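Local coordinates for protein porin (Acinetobacter baumannii AB307-0294, PDB 5DL7) that forms an outer-membrane beta-barrel of the OprD family and probably lets small molecules, possibly including vanillate, cross the membrane, at residues D179-D183 / L219-Y223; H266-L270 / P302-D306; M308-Y312 / R389-Y393; L368-Y374 / M386-F390. All coordinates share one frame. Numbering follows the deposited sequence.

Interaction 1: residues D179-D183 / L219-Y223; sequences DVGTD and LKDIY
A classic beta bulge sets the shape of this contact: Ile-222 and Tyr-223 both face Leu-219, whose O accepts from Ile-222 N at 2.9 Å and from Tyr-223 N at 3.1 Å, while Leu-219 N donates to Tyr-223 O at 2.8 Å. Lys-220 (-57/126) and Asp-221 (68/16) form the type II turn between them, with Asp-221 in the left-handed region, and Ile-222 (-124/-67) takes the bulge conformation. Opposite runs the extended piece 179-183, in which Gly-181 (170/-155) is stretched almost flat, a conformation easy for a residue without a side chain. Gly-181 and Leu-219 are nearest, CA to CA 7.2 Å. The turn joins barrel strands 210-219 and 223-235, whereas Gly-181 and Thr-182 pair with strand 193-194 in a two-stranded sheet of the long loop between strands 159-170 and 198-206. No hydrogen bond crosses, so apolar groups do the work. Leu-219 (t, p) reaches out between Val-180 and Thr-182, CD1 3.9 Å from Val-180 CG2 and CD2 3.7 Å from Thr-182 CG2. The p rotamer of Thr-182 turns its methyl to the turn: Thr-182 CG2 lies 4.2 Å from Ile-222 CG2 and 4.0 Å from Tyr-223 CE2, near the ring plane at its edge. The side chain of Tyr-223 is about 6 Å from that of Glu-253, which binds calcium together with Glu-261.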
loop_
_atom_site.group_PDB
_atom_site.type_symbol
_atom_site.label_atom_id
_atom_site.label_comp_id
_atom_site.label_asym_id
_atom_site.label_seq_id
_atom_site.Cartn_x
_atom_site.Cartn_y
_atom_site.Cartn_z
ATOM N N ASP A 179 -11.887 -9.513 12.036
ATOM C CA ASP A 179 -10.699 -10.317 12.340
ATOM C C ASP A 179 -9.628 -10.154 11.246
ATOM O O ASP A 179 -9.910 -10.040 10.000
ATOM C CB ASP A 179 -11.082 -11.792 12.497
ATOM C CG ASP A 179 -11.850 -12.061 13.791
ATOM O OD1 ASP A 179 -12.002 -11.232 14.657
ATOM O OD2 ASP A 179 -12.329 -13.133 13.886
ATOM N N VAL A 180 -8.392 -10.211 11.687
ATOM C CA VAL A 180 -7.274 -10.206 10.723
ATOM C C VAL A 180 -7.323 -11.528 9.872
ATOM O O VAL A 180 -7.857 -12.542 10.278
ATOM C CB VAL A 180 -5.878 -10.032 11.429
ATOM C CG1 VAL A 180 -5.903 -8.764 12.268
ATOM C CG2 VAL A 180 -5.600 -11.168 12.464
ATOM N N GLY A 181 -6.728 -11.474 8.733
ATOM C CA GLY A 181 -6.691 -12.600 7.835
ATOM C C GLY A 181 -6.171 -12.279 6.490
ATOM O O GLY A 181 -5.376 -11.374 6.336
ATOM N N THR A 182 -6.565 -13.063 5.490
ATOM C CA THR A 182 -6.082 -12.980 4.122
ATOM C C THR A 182 -7.235 -12.906 3.163
ATOM O O THR A 182 -8.326 -13.428 3.466
ATOM C CB THR A 182 -5.270 -14.246 3.668
ATOM O OG1 THR A 182 -6.060 -15.429 3.980
ATOM C CG2 THR A 182 -4.043 -14.333 4.466
ATOM N N ASP A 183 -6.978 -12.301 2.040
ATOM C CA ASP A 183 -7.890 -12.386 0.906
ATOM C C ASP A 183 -7.403 -13.597 0.037
ATOM O O ASP A 183 -6.278 -14.167 0.268
ATOM C CB ASP A 183 -7.780 -11.134 0.077
ATOM C CG ASP A 183 -8.465 -9.920 0.767
ATOM O OD1 ASP A 183 -9.452 -10.121 1.407
ATOM O OD2 ASP A 183 -7.932 -8.840 0.546
ATOM N N LEU A 219 0.819 -15.091 11.032
ATOM C CA LEU A 219 -0.676 -14.929 11.078
ATOM C C LEU A 219 -1.197 -16.276 11.542
ATOM O O LEU A 219 -1.039 -17.306 10.835
ATOM C CB LEU A 219 -1.158 -14.621 9.676
ATOM C CG LEU A 219 -2.628 -14.422 9.446
ATOM C CD1 LEU A 219 -3.129 -13.224 10.254
ATOM C CD2 LEU A 219 -2.954 -14.243 7.997
ATOM N N LYS A 220 -1.748 -16.260 12.751
ATOM C CA LYS A 220 -1.959 -17.510 13.557
ATOM C C LYS A 220 -2.812 -18.500 12.728
ATOM O O LYS A 220 -3.861 -18.128 12.182
ATOM C CB LYS A 220 -2.699 -17.184 14.809
ATOM C CG LYS A 220 -2.869 -18.451 15.680
ATOM C CD LYS A 220 -3.573 -18.032 16.914
ATOM C CE LYS A 220 -3.928 -19.204 17.837
ATOM N NZ LYS A 220 -5.213 -18.663 18.411
ATOM N N ASP A 221 -2.322 -19.735 12.554
ATOM C CA ASP A 221 -3.013 -20.868 11.868
ATOM C C ASP A 221 -3.166 -20.618 10.397
ATOM O O ASP A 221 -3.952 -21.332 9.725
ATOM C CB ASP A 221 -4.365 -21.076 12.601
ATOM C CG ASP A 221 -4.223 -21.726 13.904
ATOM O OD1 ASP A 221 -3.438 -22.653 14.072
ATOM O OD2 ASP A 221 -4.996 -21.338 14.815
ATOM N N ILE A 222 -2.443 -19.664 9.795
ATOM C CA ILE A 222 -2.476 -19.349 8.409
ATOM C C ILE A 222 -1.106 -19.422 7.766
ATOM O O ILE A 222 -0.840 -20.293 6.996
ATOM C CB ILE A 222 -3.231 -18.059 8.049
ATOM C CG1 ILE A 222 -4.692 -18.136 8.646
ATOM C CG2 ILE A 222 -3.278 -17.902 6.558
ATOM C CD1 ILE A 222 -5.487 -16.888 8.362
ATOM N N TYR A 223 -0.222 -18.518 8.148
ATOM C CA TYR A 223 1.146 -18.541 7.548
ATOM C C TYR A 223 2.164 -17.950 8.524
ATOM O O TYR A 223 1.801 -17.119 9.379
ATOM C CB TYR A 223 1.243 -17.920 6.205
ATOM C CG TYR A 223 1.043 -16.445 6.134
ATOM C CD1 TYR A 223 2.085 -15.577 6.555
ATOM C CD2 TYR A 223 -0.080 -15.821 5.699
ATOM C CE1 TYR A 223 1.910 -14.211 6.469
ATOM C CE2 TYR A 223 -0.239 -14.447 5.584
ATOM C CZ TYR A 223 0.679 -13.589 6.005
ATOM O OH TYR A 223 0.588 -12.230 5.985
#

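Interaction 2: residues H266-L270 / P302-D306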
loop_
_atom_site.group_PDB
_atom_site.type_symbol
_atom_site.label_atom_id
_atom_site.label_comp_id
_atom_site.label_asym_id
_atom_site.label_seq_id
_atom_site.Cartn_x
_atom_site.Cartn_y
_atom_site.Cartn_z
ATOM N N HIS A 266 9.605 -15.038 -2.743
ATOM C CA HIS A 266 9.356 -14.003 -3.721
ATOM C C HIS A 266 10.512 -12.968 -3.696
ATOM O O HIS A 266 10.832 -12.490 -2.585
ATOM C CB HIS A 266 8.003 -13.305 -3.435
ATOM C CG HIS A 266 7.565 -12.489 -4.613
ATOM N ND1 HIS A 266 8.053 -11.241 -4.849
ATOM C CD2 HIS A 266 6.742 -12.800 -5.675
ATOM C CE1 HIS A 266 7.592 -10.847 -6.033
ATOM N NE2 HIS A 266 6.817 -11.784 -6.545
ATOM N N ILE A 267 11.094 -12.724 -4.861
ATOM C CA ILE A 267 12.210 -11.729 -4.900
ATOM C C ILE A 267 11.724 -10.675 -5.795
ATOM O O ILE A 267 11.117 -10.927 -6.841
ATOM C CB ILE A 267 13.499 -12.477 -5.371
ATOM C CG1 ILE A 267 14.626 -11.512 -5.392
ATOM C CG2 ILE A 267 13.278 -12.902 -6.778
ATOM C CD1 ILE A 267 14.980 -11.043 -3.992
ATOM N N SER A 268 12.000 -9.410 -5.448
ATOM C CA SER A 268 11.708 -8.269 -6.314
ATOM C C SER A 268 12.763 -7.205 -6.157
ATOM O O SER A 268 13.346 -7.050 -5.067
ATOM C CB SER A 268 10.316 -7.762 -6.082
ATOM O OG SER A 268 10.007 -7.319 -4.771
ATOM N N GLY A 269 13.037 -6.525 -7.260
ATOM C CA GLY A 269 14.074 -5.438 -7.183
ATOM C C GLY A 269 13.720 -4.389 -8.219
ATOM O O GLY A 269 13.246 -4.673 -9.336
ATOM N N LEU A 270 13.971 -3.177 -7.872
ATOM C CA LEU A 270 13.908 -2.034 -8.771
ATOM C C LEU A 270 15.238 -1.300 -8.674
ATOM O O LEU A 270 15.676 -0.934 -7.525
ATOM C CB LEU A 270 12.777 -1.089 -8.394
ATOM C CG LEU A 270 12.524 0.078 -9.389
ATOM C CD1 LEU A 270 11.886 -0.345 -10.706
ATOM C CD2 LEU A 270 11.573 1.059 -8.663
ATOM N N PRO A 302 2.999 -6.545 -1.024
ATOM C CA PRO A 302 4.144 -5.834 -0.475
ATOM C C PRO A 302 5.432 -5.801 -1.271
ATOM O O PRO A 302 6.420 -5.262 -0.826
ATOM C CB PRO A 302 4.350 -6.476 0.899
ATOM C CG PRO A 302 4.081 -7.892 0.573
ATOM C CD PRO A 302 2.785 -7.815 -0.279
ATOM N N VAL A 303 5.367 -6.321 -2.484
ATOM C CA VAL A 303 6.548 -6.418 -3.357
ATOM C C VAL A 303 6.879 -5.081 -3.971
ATOM O O VAL A 303 6.167 -4.114 -3.875
ATOM C CB VAL A 303 6.235 -7.500 -4.438
ATOM C CG1 VAL A 303 5.900 -8.871 -3.865
ATOM C CG2 VAL A 303 5.190 -7.029 -5.398
ATOM N N VAL A 304 8.058 -5.030 -4.596
ATOM C CA VAL A 304 8.550 -3.731 -4.973
ATOM C C VAL A 304 7.748 -3.021 -5.997
ATOM O O VAL A 304 7.699 -1.814 -6.038
ATOM C CB VAL A 304 10.068 -3.796 -5.343
ATOM C CG1 VAL A 304 10.284 -4.318 -6.647
ATOM C CG2 VAL A 304 10.620 -2.362 -5.551
ATOM N N LEU A 305 7.264 -3.766 -6.941
ATOM C CA LEU A 305 6.466 -3.157 -8.086
ATOM C C LEU A 305 5.030 -3.048 -7.603
ATOM O O LEU A 305 4.378 -4.075 -7.303
ATOM C CB LEU A 305 6.642 -3.957 -9.414
ATOM C CG LEU A 305 8.038 -4.218 -9.836
ATOM C CD1 LEU A 305 8.019 -4.938 -11.171
ATOM C CD2 LEU A 305 8.738 -2.843 -9.962
ATOM N N ASP A 306 4.511 -1.858 -7.381
ATOM C CA ASP A 306 3.157 -1.638 -6.794
ATOM C C ASP A 306 2.227 -1.025 -7.855
ATOM O O ASP A 306 1.878 0.126 -7.905
ATOM C CB ASP A 306 3.239 -0.650 -5.647
ATOM C CG ASP A 306 3.865 0.717 -6.046
ATOM O OD1 ASP A 306 4.781 0.896 -7.102
ATOM O OD2 ASP A 306 3.539 1.735 -5.263
#
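Alternation along the strand decides which side chains of 266-270 meet the loop: His-266, Ser-268 and Leu-270 direct their CB atoms toward 302-306, while Ile-267 turns away. His-266 (chi1 t, chi2 -81°) presents one face of its imidazole to a methyl of Val-303, His-266 ND1 to Val-303 CG1 3.3 Å; the flat ring gives the methyl of the beta-branched Val-303 (m) a smooth surface to lie on. Ser-268 adopts p, which aims its hydroxyl at the loop backbone, and Val-304 N donates to Ser-268 OG at 3.0 Å with an angle of 163°. A small polar residue is well suited here, because it satisfies a loop amide and still brings the backbones close, CA of Ser-268 to CA of Val-304 5.7 Å. Strand 263-275 belongs to the barrel wall, and 302-306 is part of the long loop between strands 278-288 and 318-327 that folds inward against it. Val-304, in helical conformation (-66/-38) with chi1 at 78°, packs both methyls on the strand: CG1 lies 3.5 Å from Ser-268 CB and 3.6 Å from Gly-269 N, and CG2 lies 3.8 Å from Leu-270 CB. Leu-270 (t, p) then extends CD1 to within 4.1 Å of CD2 of Leu-305 (m, t), which also rests on Val-319 and Ser-321 of strand 318-327. Beyond it, Asp-306 forms a salt bridge with Arg-346.

Interaction 3: residues M308-Y312 / R389-Y393; sequences MSSDY and RFSHY
Residues 308-312 form an irregular part of the long loop between strands 278-288 and 318-327: Met-308 (-67/-44) and Ser-309 (-112/-2) curl, Ser-310 (-160/164) is extended, and Tyr-312 (54/27) is left-handed. Segment 389-393 is regular barrel strand. CA atoms approach at Met-308 to Ser-391, 6.6 Å, and Ser-309 to Tyr-393, 6.4 Å. Met-308 (m, t, p) lies along the strand, SD 3.9 Å from Ser-391 CB and CE 3.8 Å from Arg-389 CB, its flexible thioether fitting the uneven surface. Ser-309 OG (m) and Ser-391 OG (t) are 2.9 Å apart; one water accepts from Ser-309 N at 3.1 Å and bonds Ser-391 OG at 2.8 Å. Tyr-393 (t) places its ring face under Ser-309 O, with CB 3.4 Å from Ser-309 CB and CE1 3.9 Å from Tyr-312 OH. Ser-310 OG accepts from Tyr-312 N at 3.2 Å, an ST turn. Ser-309 OG has its strongest partner in Glu-408, Tyr-312 OH bonds Ser-367, and Ser-310 OG and Tyr-393 OH share Glu-365. Hydroxyls and carboxylates thus hold the inward-folded loop to the wall.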
loop_
_atom_site.group_PDB
_atom_site.type_symbol
_atom_site.label_atom_id
_atom_site.label_comp_id
_atom_site.label_asym_id
_atom_site.label_seq_id
_atom_site.Cartn_x
_atom_site.Cartn_y
_atom_site.Cartn_z
ATOM N N MET A 308 -1.260 -0.577 -10.380
ATOM C CA MET A 308 -2.616 -0.165 -10.139
ATOM C C MET A 308 -3.596 -1.347 -10.237
ATOM O O MET A 308 -4.542 -1.450 -9.408
ATOM C CB MET A 308 -3.032 0.981 -11.000
ATOM C CG MET A 308 -2.224 2.217 -10.609
ATOM S SD MET A 308 -2.421 3.500 -11.975
ATOM C CE MET A 308 -4.159 3.793 -12.001
ATOM N N SER A 309 -3.431 -2.190 -11.259
ATOM C CA SER A 309 -4.571 -2.984 -11.744
ATOM C C SER A 309 -4.371 -4.509 -11.437
ATOM O O SER A 309 -5.260 -5.265 -11.845
ATOM C CB SER A 309 -4.803 -2.818 -13.244
ATOM O OG SER A 309 -5.030 -1.434 -13.498
ATOM N N SER A 310 -3.244 -4.904 -10.836
ATOM C CA SER A 310 -2.992 -6.284 -10.432
ATOM C C SER A 310 -1.902 -6.255 -9.395
ATOM O O SER A 310 -1.088 -5.320 -9.364
ATOM C CB SER A 310 -2.465 -7.122 -11.634
ATOM O OG SER A 310 -2.007 -8.473 -11.301
ATOM N N ASP A 311 -1.755 -7.350 -8.663
ATOM C CA ASP A 311 -0.674 -7.528 -7.721
ATOM C C ASP A 311 0.603 -8.089 -8.293
ATOM O O ASP A 311 1.636 -8.002 -7.567
ATOM C CB ASP A 311 -1.128 -8.199 -6.455
ATOM C CG ASP A 311 -1.338 -9.591 -6.518
ATOM O OD1 ASP A 311 -1.032 -10.339 -7.509
ATOM O OD2 ASP A 311 -1.345 -10.172 -5.424
ATOM N N TYR A 312 0.571 -8.668 -9.481
ATOM C CA TYR A 312 1.796 -9.236 -10.147
ATOM C C TYR A 312 2.534 -10.224 -9.272
ATOM O O TYR A 312 3.697 -10.502 -9.518
ATOM C CB TYR A 312 2.707 -8.113 -10.683
ATOM C CG TYR A 312 2.216 -7.473 -11.934
ATOM C CD1 TYR A 312 1.387 -6.431 -11.862
ATOM C CD2 TYR A 312 2.682 -7.835 -13.124
ATOM C CE1 TYR A 312 0.850 -5.822 -13.021
ATOM C CE2 TYR A 312 2.235 -7.272 -14.296
ATOM C CZ TYR A 312 1.334 -6.258 -14.249
ATOM O OH TYR A 312 0.785 -5.680 -15.390
ATOM N N ARG A 389 -3.684 9.450 -12.517
ATOM C CA ARG A 389 -3.083 8.180 -12.812
ATOM C C ARG A 389 -3.975 7.438 -13.777
ATOM O O ARG A 389 -5.204 7.338 -13.612
ATOM C CB ARG A 389 -2.865 7.377 -11.573
ATOM C CG ARG A 389 -1.655 7.825 -10.744
ATOM C CD ARG A 389 -1.577 7.065 -9.378
ATOM N NE ARG A 389 -2.655 7.534 -8.534
ATOM C CZ ARG A 389 -2.971 6.955 -7.359
ATOM N NH1 ARG A 389 -2.225 5.885 -6.959
ATOM N NH2 ARG A 389 -3.920 7.455 -6.553
ATOM N N PHE A 390 -3.303 6.783 -14.737
ATOM C CA PHE A 390 -3.975 5.944 -15.766
ATOM C C PHE A 390 -3.215 4.630 -15.959
ATOM O O PHE A 390 -2.002 4.646 -16.082
ATOM C CB PHE A 390 -3.999 6.663 -17.074
ATOM C CG PHE A 390 -4.597 7.993 -17.055
ATOM C CD1 PHE A 390 -6.055 8.135 -17.220
ATOM C CD2 PHE A 390 -3.805 9.171 -16.879
ATOM C CE1 PHE A 390 -6.579 9.505 -17.097
ATOM C CE2 PHE A 390 -4.374 10.486 -16.808
ATOM C CZ PHE A 390 -5.741 10.610 -16.961
ATOM N N SER A 391 -3.926 3.542 -16.068
ATOM C CA SER A 391 -3.353 2.229 -16.268
ATOM C C SER A 391 -4.151 1.571 -17.451
ATOM O O SER A 391 -5.342 1.436 -17.357
ATOM C CB SER A 391 -3.450 1.421 -15.061
ATOM O OG SER A 391 -3.315 0.019 -15.276
ATOM N N HIS A 392 -3.434 1.091 -18.438
ATOM C CA HIS A 392 -4.034 0.209 -19.434
ATOM C C HIS A 392 -3.446 -1.179 -19.042
ATOM O O HIS A 392 -2.259 -1.458 -19.252
ATOM C CB HIS A 392 -3.510 0.575 -20.887
ATOM C CG HIS A 392 -3.941 -0.438 -21.982
ATOM N ND1 HIS A 392 -5.190 -0.983 -22.056
ATOM C CD2 HIS A 392 -3.223 -1.073 -22.974
ATOM C CE1 HIS A 392 -5.282 -1.813 -23.105
ATOM N NE2 HIS A 392 -4.081 -1.913 -23.645
ATOM N N TYR A 393 -4.349 -2.023 -18.637
ATOM C CA TYR A 393 -4.042 -3.341 -18.093
ATOM C C TYR A 393 -4.714 -4.429 -18.905
ATOM O O TYR A 393 -5.926 -4.381 -19.220
ATOM C CB TYR A 393 -4.506 -3.399 -16.608
ATOM C CG TYR A 393 -4.322 -4.790 -16.038
ATOM C CD1 TYR A 393 -3.093 -5.314 -15.738
ATOM C CD2 TYR A 393 -5.492 -5.552 -15.796
ATOM C CE1 TYR A 393 -2.993 -6.637 -15.243
ATOM C CE2 TYR A 393 -5.371 -6.871 -15.331
ATOM C CZ TYR A 393 -4.138 -7.353 -15.013
ATOM O OH TYR A 393 -4.012 -8.737 -14.560
HETATM O O HOH W 1 -1.564 -1.521 -13.700
#

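Interaction 4: residues L368-Y374 / M386-F390; sequences LEFDLGY and MRARF
The strands run antiparallel at 176°, axes 4.7 Å apart, in a barrel hairpin. Leu-368 touches bound detergent; Glu-369 CA makes a CA-H...O contact with Phe-390 O at 3.1 Å, while its carboxylate pairs with Arg-346. Phe-370 and Phe-390 form a hydrogen-bonded pair, Phe-370 N to Phe-390 O 2.9 Å and Phe-390 N to Phe-370 O 2.9 Å. Asp-371 (t) faces Arg-389, CA to CA 4.5 Å, but Arg-387, chi1 to chi3 all t, reaches across to it in a salt bridge: Asp-371 OD1 to Arg-387 NE 2.9 Å, OD2 to NH2 2.7 Å. Leu-372 N meets Ala-388 O at 2.9 Å. Gly-373 and Arg-387 are the closest CA pair, 4.1 Å, with Gly-373 CA 3.3 Å from Met-386 O (CA-H...O). Tyr-374 N meets Met-386 O at 2.9 Å, Met-386 CE lying at the ring edge. Phe-370, Phe-390, Leu-372, Ala-388, Met-386 and Tyr-374 make one face largely apolar, suited to lipid; the salt bridge and Arg-389, bonded to Asn-412, make the other charged, consistent with the arginine-lined channel of OprD porins.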
loop_
_atom_site.group_PDB
_atom_site.type_symbol
_atom_site.label_atom_id
_atom_site.label_comp_id
_atom_site.label_asym_id
_atom_site.label_seq_id
_atom_site.Cartn_x
_atom_site.Cartn_y
_atom_site.Cartn_z
ATOM N N LEU A 368 0.557 -0.725 -18.748
ATOM C CA LEU A 368 1.213 0.578 -19.102
ATOM C C LEU A 368 0.552 1.640 -18.242
ATOM O O LEU A 368 -0.641 1.831 -18.358
ATOM C CB LEU A 368 1.146 0.924 -20.605
ATOM C CG LEU A 368 1.808 2.265 -21.012
ATOM C CD1 LEU A 368 3.365 2.174 -20.667
ATOM C CD2 LEU A 368 1.532 2.383 -22.485
ATOM N N GLU A 369 1.329 2.326 -17.435
ATOM C CA GLU A 369 0.829 3.374 -16.575
ATOM C C GLU A 369 1.483 4.736 -16.783
ATOM O O GLU A 369 2.618 4.860 -17.162
ATOM C CB GLU A 369 1.047 3.130 -15.099
ATOM C CG GLU A 369 0.461 1.758 -14.684
ATOM C CD GLU A 369 0.468 1.579 -13.135
ATOM O OE1 GLU A 369 1.002 2.390 -12.370
ATOM O OE2 GLU A 369 -0.093 0.482 -12.745
ATOM N N PHE A 370 0.685 5.747 -16.514
ATOM C CA PHE A 370 1.037 7.190 -16.489
ATOM C C PHE A 370 0.591 7.832 -15.205
ATOM O O PHE A 370 -0.465 7.516 -14.738
ATOM C CB PHE A 370 0.409 7.969 -17.635
ATOM C CG PHE A 370 0.850 7.482 -18.922
ATOM C CD1 PHE A 370 2.056 7.961 -19.440
ATOM C CD2 PHE A 370 0.154 6.491 -19.638
ATOM C CE1 PHE A 370 2.602 7.537 -20.679
ATOM C CE2 PHE A 370 0.655 6.058 -20.906
ATOM C CZ PHE A 370 1.909 6.552 -21.388
ATOM N N ASP A 371 1.465 8.693 -14.604
ATOM C CA ASP A 371 1.213 9.314 -13.308
ATOM C C ASP A 371 1.728 10.738 -13.427
ATOM O O ASP A 371 2.893 10.898 -13.597
ATOM C CB ASP A 371 1.961 8.501 -12.268
ATOM C CG ASP A 371 1.776 8.936 -10.850
ATOM O OD1 ASP A 371 1.117 9.920 -10.511
ATOM O OD2 ASP A 371 2.172 8.126 -9.922
ATOM N N LEU A 372 0.859 11.679 -13.325
ATOM C CA LEU A 372 1.165 13.138 -13.280
ATOM C C LEU A 372 0.642 13.739 -12.038
ATOM O O LEU A 372 -0.528 13.599 -11.761
ATOM C CB LEU A 372 0.568 13.819 -14.469
ATOM C CG LEU A 372 1.129 15.216 -14.749
ATOM C CD1 LEU A 372 2.578 15.252 -15.053
ATOM C CD2 LEU A 372 0.278 15.797 -15.842
ATOM N N GLY A 373 1.547 14.308 -11.190
ATOM C CA GLY A 373 1.151 14.891 -9.884
ATOM C C GLY A 373 1.712 16.291 -9.758
ATOM O O GLY A 373 2.842 16.587 -10.302
ATOM N N TYR A 374 0.936 17.222 -9.177
ATOM C CA TYR A 374 1.343 18.552 -8.953
ATOM C C TYR A 374 0.977 18.999 -7.561
ATOM O O TYR A 374 -0.212 18.846 -7.168
ATOM C CB TYR A 374 0.693 19.527 -9.927
ATOM C CG TYR A 374 1.095 20.953 -9.760
ATOM C CD1 TYR A 374 2.438 21.354 -9.872
ATOM C CD2 TYR A 374 0.168 21.920 -9.484
ATOM C CE1 TYR A 374 2.823 22.640 -9.638
ATOM C CE2 TYR A 374 0.612 23.228 -9.259
ATOM C CZ TYR A 374 1.936 23.524 -9.372
ATOM O OH TYR A 374 2.215 24.839 -9.182
ATOM N N MET A 386 -2.620 17.676 -6.650
ATOM C CA MET A 386 -3.555 17.015 -7.539
ATOM C C MET A 386 -2.789 15.906 -8.310
ATOM O O MET A 386 -1.596 16.053 -8.492
ATOM C CB MET A 386 -4.168 18.063 -8.371
ATOM C CG MET A 386 -3.413 18.877 -9.302
ATOM S SD MET A 386 -4.269 20.587 -9.358
ATOM C CE MET A 386 -3.589 21.504 -8.012
ATOM N N ARG A 387 -3.440 14.853 -8.631
ATOM C CA ARG A 387 -2.789 13.762 -9.302
ATOM C C ARG A 387 -3.737 13.124 -10.222
ATOM O O ARG A 387 -4.954 12.970 -9.901
ATOM C CB ARG A 387 -2.224 12.838 -8.249
ATOM C CG ARG A 387 -1.334 11.769 -8.716
ATOM C CD ARG A 387 -0.974 10.890 -7.527
ATOM N NE ARG A 387 0.033 9.926 -7.874
ATOM C CZ ARG A 387 0.479 9.012 -6.969
ATOM N NH1 ARG A 387 -0.129 8.915 -5.743
ATOM N NH2 ARG A 387 1.408 8.132 -7.314
ATOM N N ALA A 388 -3.166 12.639 -11.320
ATOM C CA ALA A 388 -3.913 11.823 -12.255
ATOM C C ALA A 388 -3.084 10.598 -12.689
ATOM O O ALA A 388 -1.898 10.747 -13.012
ATOM C CB ALA A 388 -4.292 12.622 -13.492
ATOM N N ARG A 389 -3.684 9.450 -12.517
ATOM C CA ARG A 389 -3.083 8.180 -12.812
ATOM C C ARG A 389 -3.975 7.438 -13.777
ATOM O O ARG A 389 -5.204 7.338 -13.612
ATOM C CB ARG A 389 -2.865 7.377 -11.573
ATOM C CG ARG A 389 -1.655 7.825 -10.744
ATOM C CD ARG A 389 -1.577 7.065 -9.378
ATOM N NE ARG A 389 -2.655 7.534 -8.534
ATOM C CZ ARG A 389 -2.971 6.955 -7.359
ATOM N NH1 ARG A 389 -2.225 5.885 -6.959
ATOM N NH2 ARG A 389 -3.920 7.455 -6.553
ATOM N N PHE A 390 -3.303 6.783 -14.737
ATOM C CA PHE A 390 -3.975 5.944 -15.766
ATOM C C PHE A 390 -3.215 4.630 -15.959
ATOM O O PHE A 390 -2.002 4.646 -16.082
ATOM C CB PHE A 390 -3.999 6.663 -17.074
ATOM C CG PHE A 390 -4.597 7.993 -17.055
ATOM C CD1 PHE A 390 -6.055 8.135 -17.220
ATOM C CD2 PHE A 390 -3.805 9.171 -16.879
ATOM C CE1 PHE A 390 -6.579 9.505 -17.097
ATOM C CE2 PHE A 390 -4.374 10.486 -16.808
ATOM C CZ PHE A 390 -5.741 10.610 -16.961
#

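In the fold
Along the chain, interaction 1 closes before interaction 2 opens, and 2 closes before interaction 3; interactions 3 and 4 both end on strand 384-395. Interactions 2 and 3 take successive parts of the loop between strands 278-288 and 318-327, tying it to two separate places on the barrel wall; their centres are 15 Å apart, and Val-303 CG2 packs 4.3 Å from Asp-311 O. Interactions 3 and 4, whose centres are 12 Å apart, share Arg-389 and Phe-390, and Glu-369 OE2 lies 2.8 Å from Met-308 N, joining loop to hairpin. Interaction 1, its centre 34 Å from that of interaction 4, involves another loop beyond the chain's centre. The loop held by interactions 2 and 3 probably narrows the pore, while interaction 4 is part of the wall itself.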